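Local structure of serine protease inhibitor 4, isoform B (4P0F) at residues His177-Thr188 / Gln198-Phe208. The protein probably inhibits serine proteases, and perhaps some cysteine proteases, as a member of the serpin family. Numbering follows the deposited sequence.
Sequences HQFAKHLTRPDT and QVPMMSLKERF
An antiparallel β-hairpin at one end of the serpin fold pairs Arg185-Thr188 with the first residues of strand 197-213, whose other edge hydrogen-bonds to strand 263-281. Arg185 and Met201 exchange two backbone hydrogen bonds, as do Asp187 and Val199. Pro186 and Pro200 sit opposite each other in the register as a non-hydrogen-bonded pair, side chains on the same face, where neither is asked for an N-H across the hairpin. At the Thr188-Gln198 pair, also non-hydrogen-bonded, Gln198 bends at chi2 (-62°) and brings its amide back over the neighbouring strand, where NE2 donates to Thr188 OG1 at 2.9 Å, nearly in the amide plane; a water joins Gln198 OE1 to Asp187 OD1.

On the N-terminal side of Thr184 the chains diverge, and waters bridge their backbones: one accepts from Ala180 N and donates to Ser203 O. The Phe179 ring wedges between Leu204 and Met202, its flat faces suited to apolar groups. Leu204 CD2 lies over one face, 4.0 Å from the ring centroid, and Met202 CE over the opposite face at 4.1 Å, with SD more distant in a Met-aromatic contact. Trp175 meets the same ring edge-to-face. Thr184 OG1 accepts a hydrogen bond from a water that also accepts from Ser203 N, and it hydrogen-bonds Glu326. Farther along, the Glu206 carboxylate stacks on the His177 imidazole, their planes 10° apart, with OE1 3.7 Å from His177 ND1 and above the middle of the ring.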
ATOM      1  N   HIS A 177     -22.170   7.374  -5.752  1.00 23.43           N
ATOM      2  CA  HIS A 177     -22.732   7.895  -6.999  1.00 23.77           C
ATOM      3  C   HIS A 177     -21.988   7.316  -8.190  1.00 20.31           C
ATOM      4  O   HIS A 177     -20.905   7.778  -8.540  1.00 20.32           O
ATOM      5  CB  HIS A 177     -22.659   9.419  -7.028  1.00 28.03           C
ATOM      6  CG  HIS A 177     -23.255  10.070  -5.823  1.00 38.19           C
ATOM      7  ND1 HIS A 177     -24.584   9.929  -5.483  1.00 45.31           N
ATOM      8  CD2 HIS A 177     -22.706  10.860  -4.872  1.00 45.75           C
ATOM      9  CE1 HIS A 177     -24.826  10.607  -4.377  1.00 38.27           C
ATOM     10  NE2 HIS A 177     -23.704  11.181  -3.985  1.00 41.86           N
ATOM     11  N   GLN A 178     -22.576   6.302  -8.811  1.00 21.14           N
ATOM     12  CA  GLN A 178     -21.946   5.652  -9.948  1.00 20.03           C
ATOM     13  C   GLN A 178     -22.030   6.507 -11.202  1.00 20.49           C
ATOM     14  O   GLN A 178     -22.931   7.344 -11.351  1.00 21.76           O
ATOM     15  CB  GLN A 178     -22.584   4.292 -10.212  1.00 22.58           C
ATOM     16  CG  GLN A 178     -22.412   3.281  -9.091  1.00 23.37           C
ATOM     17  CD  GLN A 178     -23.082   1.964  -9.404  1.00 28.11           C
ATOM     18  OE1 GLN A 178     -22.876   1.395 -10.474  1.00 25.83           O
ATOM     19  NE2 GLN A 178     -23.903   1.478  -8.480  1.00 29.47           N
ATOM     20  N   PHE A 179     -21.072   6.281 -12.092  1.00 18.47           N
ATOM     21  CA  PHE A 179     -21.066   6.865 -13.417  1.00 18.29           C
ATOM     22  C   PHE A 179     -21.966   6.030 -14.297  1.00 19.60           C
ATOM     23  O   PHE A 179     -22.104   4.823 -14.088  1.00 22.64           O
ATOM     24  CB  PHE A 179     -19.657   6.892 -14.018  1.00 17.17           C
ATOM     25  CG  PHE A 179     -18.641   7.661 -13.206  1.00 16.15           C
ATOM     26  CD1 PHE A 179     -18.020   7.085 -12.104  1.00 16.60           C
ATOM     27  CD2 PHE A 179     -18.270   8.938 -13.578  1.00 17.37           C
ATOM     28  CE1 PHE A 179     -17.081   7.787 -11.383  1.00 16.95           C
ATOM     29  CE2 PHE A 179     -17.329   9.646 -12.845  1.00 20.12           C
ATOM     30  CZ  PHE A 179     -16.732   9.069 -11.757  1.00 21.13           C
ATOM     31  N   ALA A 180     -22.567   6.681 -15.281  1.00 20.09           N
ATOM     32  CA  ALA A 180     -23.343   5.996 -16.297  1.00 21.74           C
ATOM     33  C   ALA A 180     -22.411   5.544 -17.410  1.00 22.24           C
ATOM     34  O   ALA A 180     -21.769   6.367 -18.049  1.00 23.46           O
ATOM     35  CB  ALA A 180     -24.421   6.907 -16.839  1.00 27.45           C
ATOM     36  N   LYS A 181     -22.363   4.239 -17.668  1.00 26.57           N
ATOM     37  CA  LYS A 181     -21.494   3.711 -18.712  1.00 21.47           C
ATOM     38  C   LYS A 181     -21.779   4.318 -20.082  1.00 22.25           C
ATOM     39  O   LYS A 181     -20.865   4.537 -20.867  1.00 23.88           O
ATOM     40  CB  LYS A 181     -21.624   2.190 -18.790  1.00 25.20           C
ATOM     41  CG  LYS A 181     -21.111   1.474 -17.557  1.00 33.66           C
ATOM     42  CD  LYS A 181     -21.134  -0.044 -17.745  1.00 40.67           C
ATOM     43  CE  LYS A 181     -22.545  -0.576 -17.951  1.00 55.53           C
ATOM     44  NZ  LYS A 181     -23.475  -0.171 -16.861  1.00 62.50           N
ATOM     45  N   HIS A 182     -23.042   4.586 -20.391  1.00 23.37           N
ATOM     46  CA  HIS A 182     -23.367   5.076 -21.721  1.00 24.50           C
ATOM     47  C   HIS A 182     -22.907   6.517 -21.940  1.00 23.91           C
ATOM     48  O   HIS A 182     -22.958   7.005 -23.056  1.00 25.36           O
ATOM     49  CB  HIS A 182     -24.868   4.954 -21.986  1.00 26.33           C
ATOM     50  CG  HIS A 182     -25.696   5.975 -21.273  1.00 26.25           C
ATOM     51  ND1 HIS A 182     -26.167   5.790 -19.990  1.00 26.42           N
ATOM     52  CD2 HIS A 182     -26.152   7.185 -21.670  1.00 27.48           C
ATOM     53  CE1 HIS A 182     -26.872   6.847 -19.626  1.00 28.70           C
ATOM     54  NE2 HIS A 182     -26.874   7.710 -20.625  1.00 28.66           N
ATOM     55  N   LEU A 183     -22.423   7.177 -20.887  1.00 22.53           N
ATOM     56  CA  LEU A 183     -21.961   8.559 -21.004  1.00 23.39           C
ATOM     57  C   LEU A 183     -20.445   8.645 -21.124  1.00 21.09           C
ATOM     58  O   LEU A 183     -19.899   9.719 -21.368  1.00 24.44           O
ATOM     59  CB  LEU A 183     -22.431   9.390 -19.802  1.00 22.83           C
ATOM     60  CG  LEU A 183     -23.948   9.643 -19.746  1.00 26.73           C
ATOM     61  CD1 LEU A 183     -24.302  10.485 -18.532  1.00 34.67           C
ATOM     62  CD2 LEU A 183     -24.481  10.301 -21.014  1.00 27.86           C
ATOM     63  N   THR A 184     -19.763   7.521 -20.957  1.00 21.09           N
ATOM     64  CA  THR A 184     -18.315   7.517 -21.061  1.00 22.43           C
ATOM     65  C   THR A 184     -17.932   7.749 -22.520  1.00 27.73           C
ATOM     66  O   THR A 184     -18.519   7.164 -23.427  1.00 24.42           O
ATOM     67  CB  THR A 184     -17.747   6.200 -20.517  1.00 19.56           C
ATOM     68  OG1 THR A 184     -18.077   6.108 -19.129  1.00 20.15           O
ATOM     69  CG2 THR A 184     -16.229   6.110 -20.689  1.00 21.59           C
ATOM     70  N   ARG A 185     -16.966   8.638 -22.740  1.00 23.02           N
ATOM     71  CA  ARG A 185     -16.524   8.959 -24.094  1.00 26.37           C
ATOM     72  C   ARG A 185     -15.010   9.013 -24.147  1.00 23.49           C
ATOM     73  O   ARG A 185     -14.374   9.392 -23.166  1.00 24.31           O
ATOM     74  CB  ARG A 185     -17.080  10.307 -24.558  1.00 27.89           C
ATOM     75  CG  ARG A 185     -18.592  10.403 -24.639  1.00 29.49           C
ATOM     76  CD  ARG A 185     -19.134   9.712 -25.866  1.00 27.59           C
ATOM     77  NE  ARG A 185     -20.583   9.888 -25.988  1.00 31.23           N
ATOM     78  CZ  ARG A 185     -21.478   9.155 -25.333  1.00 32.49           C
ATOM     79  NH1 ARG A 185     -21.073   8.188 -24.523  1.00 29.07           N
ATOM     80  NH2 ARG A 185     -22.777   9.378 -25.494  1.00 33.10           N
ATOM     81  N   PRO A 186     -14.427   8.652 -25.296  1.00 25.04           N
ATOM     82  CA  PRO A 186     -12.997   8.916 -25.469  1.00 27.61           C
ATOM     83  C   PRO A 186     -12.729  10.415 -25.463  1.00 28.52           C
ATOM     84  O   PRO A 186     -13.429  11.173 -26.132  1.00 32.98           O
ATOM     85  CB  PRO A 186     -12.682   8.296 -26.833  1.00 38.09           C
ATOM     86  CG  PRO A 186     -13.984   8.297 -27.558  1.00 41.13           C
ATOM     87  CD  PRO A 186     -15.044   8.103 -26.519  1.00 30.76           C
ATOM     88  N   ASP A 187     -11.742  10.845 -24.696  1.00 24.18           N
ATOM     89  CA  ASP A 187     -11.366  12.245 -24.688  1.00 27.05           C
ATOM     90  C   ASP A 187      -9.900  12.370 -24.361  1.00 29.20           C
ATOM     91  O   ASP A 187      -9.244  11.399 -23.988  1.00 24.46           O
ATOM     92  CB  ASP A 187     -12.201  13.051 -23.694  1.00 41.49           C
ATOM     93  CG  ASP A 187     -12.526  14.451 -24.208  1.00 66.51           C
ATOM     94  OD1 ASP A 187     -11.742  14.998 -25.014  1.00 63.82           O
ATOM     95  OD2 ASP A 187     -13.569  15.007 -23.810  1.00 78.33           O
ATOM     96  N   THR A 188      -9.401  13.586 -24.502  1.00 27.09           N
ATOM     97  CA  THR A 188      -7.976  13.842 -24.469  1.00 28.50           C
ATOM     98  C   THR A 188      -7.404  13.737 -23.066  1.00 27.81           C
ATOM     99  O   THR A 188      -7.964  14.272 -22.112  1.00 25.70           O
ATOM    100  CB  THR A 188      -7.680  15.238 -25.044  1.00 35.18           C
ATOM    101  OG1 THR A 188      -8.307  15.355 -26.326  1.00 36.90           O
ATOM    102  CG2 THR A 188      -6.191  15.459 -25.191  1.00 38.26           C
ATOM    103  N   GLN A 198      -6.145   9.785 -26.597  1.00 29.19           N
ATOM    104  CA  GLN A 198      -7.564   9.620 -26.310  1.00 29.08           C
ATOM    105  C   GLN A 198      -7.780   8.406 -25.411  1.00 28.73           C
ATOM    106  O   GLN A 198      -7.341   7.304 -25.736  1.00 35.14           O
ATOM    107  CB  GLN A 198      -8.365   9.460 -27.605  1.00 33.12           C
ATOM    108  CG  GLN A 198      -8.217  10.625 -28.565  1.00 35.11           C
ATOM    109  CD  GLN A 198      -8.718  11.924 -27.976  1.00 42.80           C
ATOM    110  OE1 GLN A 198      -9.889  12.040 -27.612  1.00 39.30           O
ATOM    111  NE2 GLN A 198      -7.831  12.909 -27.873  1.00 48.12           N
ATOM    112  N   VAL A 199      -8.453   8.620 -24.287  1.00 24.06           N
ATOM    113  CA  VAL A 199      -8.786   7.548 -23.354  1.00 22.88           C
ATOM    114  C   VAL A 199     -10.234   7.675 -22.881  1.00 21.55           C
ATOM    115  O   VAL A 199     -10.800   8.762 -22.902  1.00 23.38           O
ATOM    116  CB  VAL A 199      -7.844   7.556 -22.131  1.00 26.78           C
ATOM    117  CG1 VAL A 199      -6.398   7.406 -22.585  1.00 30.99           C
ATOM    118  CG2 VAL A 199      -8.025   8.824 -21.318  1.00 28.52           C
ATOM    119  N   PRO A 200     -10.833   6.565 -22.430  1.00 23.73           N
ATOM    120  CA  PRO A 200     -12.205   6.643 -21.919  1.00 20.22           C
ATOM    121  C   PRO A 200     -12.324   7.533 -20.699  1.00 18.77           C
ATOM    122  O   PRO A 200     -11.632   7.304 -19.700  1.00 20.85           O
ATOM    123  CB  PRO A 200     -12.534   5.192 -21.567  1.00 20.48           C
ATOM    124  CG  PRO A 200     -11.205   4.546 -21.348  1.00 31.26           C
ATOM    125  CD  PRO A 200     -10.282   5.204 -22.321  1.00 28.31           C
ATOM    126  N   MET A 201     -13.175   8.553 -20.804  1.00 21.17           N
ATOM    127  CA  MET A 201     -13.430   9.499 -19.723  1.00 25.37           C
ATOM    128  C   MET A 201     -14.856   9.365 -19.228  1.00 20.01           C
ATOM    129  O   MET A 201     -15.809   9.530 -19.995  1.00 22.29           O
ATOM    130  CB  MET A 201     -13.193  10.942 -20.180  1.00 23.75           C
ATOM    131  CG  MET A 201     -11.764  11.253 -20.463  1.00 25.50           C
ATOM    132  SD  MET A 201     -10.836  11.400 -18.925  1.00 30.68           S
ATOM    133  CE  MET A 201      -9.287  12.005 -19.583  1.00 68.92           C
ATOM    134  N   MET A 202     -14.989   9.073 -17.942  1.00 18.67           N
ATOM    135  CA  MET A 202     -16.280   8.955 -17.293  1.00 18.99           C
ATOM    136  C   MET A 202     -16.718  10.327 -16.836  1.00 20.88           C
ATOM    137  O   MET A 202     -15.899  11.100 -16.343  1.00 20.28           O
ATOM    138  CB  MET A 202     -16.186   7.990 -16.113  1.00 19.83           C
ATOM    139  CG  MET A 202     -15.436   6.723 -16.464  1.00 18.74           C
ATOM    140  SD  MET A 202     -15.383   5.496 -15.159  1.00 18.88           S
ATOM    141  CE  MET A 202     -14.396   6.318 -13.907  1.00 18.14           C
ATOM    142  N   SER A 203     -18.007  10.616 -16.985  1.00 19.14           N
ATOM    143  CA  SER A 203     -18.561  11.936 -16.682  1.00 18.27           C
ATOM    144  C   SER A 203     -19.689  11.846 -15.669  1.00 23.28           C
ATOM    145  O   SER A 203     -20.599  11.033 -15.825  1.00 24.03           O
ATOM    146  CB  SER A 203     -19.119  12.616 -17.950  1.00 30.07           C
ATOM    147  OG  SER A 203     -18.104  12.941 -18.880  1.00 40.90           O
ATOM    148  N   LEU A 204     -19.680  12.740 -14.689  1.00 21.80           N
ATOM    149  CA  LEU A 204     -20.715  12.736 -13.672  1.00 24.87           C
ATOM    150  C   LEU A 204     -20.846  14.107 -13.031  1.00 27.51           C
ATOM    151  O   LEU A 204     -19.842  14.737 -12.713  1.00 34.53           O
ATOM    152  CB  LEU A 204     -20.379  11.669 -12.629  1.00 21.34           C
ATOM    153  CG  LEU A 204     -21.298  11.396 -11.447  1.00 26.92           C
ATOM    154  CD1 LEU A 204     -22.663  10.933 -11.905  1.00 30.43           C
ATOM    155  CD2 LEU A 204     -20.637  10.354 -10.559  1.00 27.03           C
ATOM    156  N   LYS A 205     -22.085  14.570 -12.869  1.00 25.57           N
ATOM    157  CA  LYS A 205     -22.362  15.778 -12.096  1.00 27.46           C
ATOM    158  C   LYS A 205     -23.055  15.402 -10.793  1.00 36.82           C
ATOM    159  O   LYS A 205     -24.132  14.807 -10.800  1.00 32.14           O
ATOM    160  CB  LYS A 205     -23.218  16.763 -12.892  1.00 32.95           C
ATOM    161  CG  LYS A 205     -22.552  17.239 -14.167  1.00 39.38           C
ATOM    162  CD  LYS A 205     -23.405  18.268 -14.899  1.00 51.79           C
ATOM    163  CE  LYS A 205     -22.772  18.678 -16.219  1.00 65.48           C
ATOM    164  NZ  LYS A 205     -22.846  17.593 -17.235  1.00 75.73           N
ATOM    165  N   GLU A 206     -22.423  15.751  -9.677  1.00 30.71           N
ATOM    166  CA  GLU A 206     -22.928  15.410  -8.355  1.00 33.99           C
ATOM    167  C   GLU A 206     -22.360  16.393  -7.340  1.00 31.46           C
ATOM    168  O   GLU A 206     -21.416  17.124  -7.648  1.00 28.79           O
ATOM    169  CB  GLU A 206     -22.528  13.981  -7.957  1.00 38.03           C
ATOM    170  CG  GLU A 206     -23.242  12.837  -8.658  1.00 42.42           C
ATOM    171  CD  GLU A 206     -24.644  12.593  -8.140  1.00 56.80           C
ATOM    172  OE1 GLU A 206     -25.044  13.237  -7.148  1.00 57.26           O
ATOM    173  OE2 GLU A 206     -25.345  11.739  -8.722  1.00 73.85           O
ATOM    174  N   ARG A 207     -22.942  16.426  -6.146  1.00 29.67           N
ATOM    175  CA  ARG A 207     -22.306  17.092  -5.016  1.00 27.84           C
ATOM    176  C   ARG A 207     -21.255  16.155  -4.458  1.00 30.01           C
ATOM    177  O   ARG A 207     -21.561  15.012  -4.112  1.00 27.74           O
ATOM    178  CB  ARG A 207     -23.316  17.457  -3.929  1.00 38.12           C
ATOM    179  CG  ARG A 207     -24.104  18.724  -4.203  1.00 55.67           C
ATOM    180  CD  ARG A 207     -25.071  19.027  -3.072  1.00 46.15           C
ATOM    181  NE  ARG A 207     -24.428  19.657  -1.916  1.00 58.83           N
ATOM    182  CZ  ARG A 207     -24.234  20.968  -1.780  1.00 68.62           C
ATOM    183  NH1 ARG A 207     -24.613  21.812  -2.732  1.00 78.02           N
ATOM    184  NH2 ARG A 207     -23.650  21.441  -0.686  1.00 58.93           N
ATOM    185  N   PHE A 208     -20.016  16.639  -4.403  1.00 25.63           N
ATOM    186  CA  PHE A 208     -18.909  15.910  -3.818  1.00 24.66           C
ATOM    187  C   PHE A 208     -18.176  16.838  -2.876  1.00 23.25           C
ATOM    188  O   PHE A 208     -18.271  18.056  -3.008  1.00 23.19           O
ATOM    189  CB  PHE A 208     -17.918  15.419  -4.871  1.00 20.49           C
ATOM    190  CG  PHE A 208     -18.444  14.335  -5.767  1.00 25.23           C
ATOM    191  CD1 PHE A 208     -18.740  13.077  -5.264  1.00 29.81           C
ATOM    192  CD2 PHE A 208     -18.584  14.562  -7.119  1.00 29.02           C
ATOM    193  CE1 PHE A 208     -19.195  12.073  -6.095  1.00 33.48           C
ATOM    194  CE2 PHE A 208     -19.027  13.557  -7.960  1.00 34.30           C
ATOM    195  CZ  PHE A 208     -19.335  12.316  -7.445  1.00 32.37           C
TER
HETATM  196  O   HOH W   1     -26.176   8.598  -7.528  1.00 42.38           O
HETATM  197  O   HOH W   2     -24.574   9.031  -9.816  1.00 39.27           O
HETATM  198  O   HOH W   3     -19.482   8.010 -17.596  1.00 17.31           O
HETATM  199  O   HOH W   4     -22.573   9.414 -15.280  1.00 21.20           O
HETATM  200  O   HOH W   5     -17.652  11.349 -20.736  1.00 23.91           O
HETATM  201  O   HOH W   6     -11.061  14.596 -27.949  1.00 54.09           O